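Local coordinates for protein glial cell-derived neurotrophic factor (Rattus norvegicus, PDB 1AGQ) that acts as a secreted neurotrophic growth factor of the cystine-knot, transforming growth factor beta-like superfamily, probably signalling by binding cell-surface receptors as a dimer, at residues B[114-117]-B[121-124]. Sequence-based numbering, arbitrary orientation.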
# COMPACT_ATOMS: atom_id res chain seq x y z
N PHE B 114 18.39 -24.75 1.36
CA PHE B 114 18.77 -25.34 0.08
C PHE B 114 20.14 -25.98 0.19
O PHE B 114 20.90 -25.71 1.14
CB PHE B 114 18.76 -24.30 -1.06
CG PHE B 114 19.78 -23.21 -0.92
CD1 PHE B 114 19.51 -22.08 -0.15
CD2 PHE B 114 21.03 -23.31 -1.54
CE1 PHE B 114 20.47 -21.07 0.01
CE2 PHE B 114 21.99 -22.31 -1.39
CZ PHE B 114 21.70 -21.19 -0.62
N LEU B 115 20.43 -26.88 -0.74
CA LEU B 115 21.73 -27.51 -0.76
C LEU B 115 22.42 -26.86 -1.95
O LEU B 115 21.80 -26.66 -3.01
CB LEU B 115 21.60 -29.04 -0.93
CG LEU B 115 20.84 -29.85 0.14
CD1 LEU B 115 20.93 -31.34 -0.18
CD2 LEU B 115 21.42 -29.59 1.53
N ASP B 116 23.68 -26.47 -1.77
CA ASP B 116 24.40 -25.84 -2.87
C ASP B 116 24.94 -26.90 -3.80
O ASP B 116 24.64 -28.09 -3.63
CB ASP B 116 25.52 -24.94 -2.35
CG ASP B 116 26.66 -25.71 -1.69
OD1 ASP B 116 26.73 -26.95 -1.79
OD2 ASP B 116 27.51 -25.03 -1.06
N ASP B 117 25.71 -26.48 -4.80
CA ASP B 117 26.27 -27.40 -5.78
C ASP B 117 27.09 -28.53 -5.17
O ASP B 117 27.19 -29.62 -5.74
CB ASP B 117 27.09 -26.62 -6.81
CG ASP B 117 26.22 -25.88 -7.80
OD1 ASP B 117 25.07 -26.31 -8.03
OD2 ASP B 117 26.69 -24.86 -8.36
N TYR B 121 24.47 -27.77 3.03
CA TYR B 121 23.22 -27.19 3.47
C TYR B 121 23.39 -25.73 3.89
O TYR B 121 24.34 -25.38 4.59
CB TYR B 121 22.66 -28.00 4.64
CG TYR B 121 21.43 -27.39 5.28
CD1 TYR B 121 21.54 -26.38 6.23
CD2 TYR B 121 20.16 -27.82 4.94
CE1 TYR B 121 20.40 -25.83 6.83
CE2 TYR B 121 19.03 -27.29 5.52
CZ TYR B 121 19.16 -26.29 6.47
OH TYR B 121 18.02 -25.77 7.05
N HIS B 122 22.46 -24.88 3.46
CA HIS B 122 22.49 -23.46 3.80
C HIS B 122 21.07 -23.00 4.05
O HIS B 122 20.12 -23.52 3.47
CB HIS B 122 23.03 -22.62 2.64
CG HIS B 122 24.43 -22.93 2.26
ND1 HIS B 122 25.51 -22.54 3.02
CD2 HIS B 122 24.95 -23.54 1.16
CE1 HIS B 122 26.63 -22.90 2.40
NE2 HIS B 122 26.31 -23.50 1.27
N ILE B 123 20.92 -22.00 4.93
CA ILE B 123 19.59 -21.45 5.20
C ILE B 123 19.71 -19.92 5.18
O ILE B 123 20.66 -19.35 5.72
CB ILE B 123 19.03 -21.95 6.57
CG1 ILE B 123 17.67 -21.30 6.87
CG2 ILE B 123 20.00 -21.64 7.69
CD1 ILE B 123 16.84 -22.07 7.85
N LEU B 124 18.79 -19.27 4.48
CA LEU B 124 18.77 -17.82 4.44
C LEU B 124 17.61 -17.47 5.36
O LEU B 124 16.51 -17.98 5.20
CB LEU B 124 18.50 -17.32 3.02
CG LEU B 124 19.51 -17.77 1.97
CD1 LEU B 124 19.11 -17.21 0.62
CD2 LEU B 124 20.90 -17.29 2.36
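Phe-114 and His-122 face each other as an antiparallel hydrogen-bonded pair, the last such pair before the turn of the hairpin made by strands 112-115 and 121-124, which forms the tip of a finger of the cystine-knot growth-factor fold. Phe-114 N donates a hydrogen bond to His-122 O at 3.0 Å, and His-122 N donates one to Phe-114 O at 2.9 Å. The packed side carries Phe-114, His-122 and Leu-124. Phe-114 CG sits between its backbone N and carbonyl carbon (chi1 65°), which swings the ring across to the partner strand. His-122 CB lies over one face, 3.8 Å from Phe-114 CZ in a CH-pi contact, while Leu-124 CG meets the edge, 4.0 Å from Phe-114 CE1. The imidazole is inclined at 38° to the phenyl, an oblique ring pair. Tyr-58 packs edge-to-face on both rings, and Leu-124 reaches Met-79 of the second subunit.

The other side is looser and solvent-exposed: Leu-115 and Tyr-121, a non-hydrogen-bonded pair, touch mainly through Leu-115 CD2, 3.7 Å from Tyr-121 CB. Tyr-121 CG is anti to its backbone N, which carries the ring across toward strand 112-115, where OH and Ser-113 OG share a hydrogen bond.

At the turn, His-122 NE2 donates to Asp-116 OD2 at 3.0 Å. OD2 lies close to the imidazole plane, whereas NE2 comes to it from 54° above the carboxylate plane. Asp-116 OD1 accepts from Val-120 N, so one carboxylate ties the turn to the strand. With an alanine at His-122, CB stays over the phenyl, but Asp-116 OD2 is likely to lose its ring donor and Tyr-58 an aromatic neighbour. The acidic partner is likely to favour a protonated imidazole, in which case the bond would be charge-assisted.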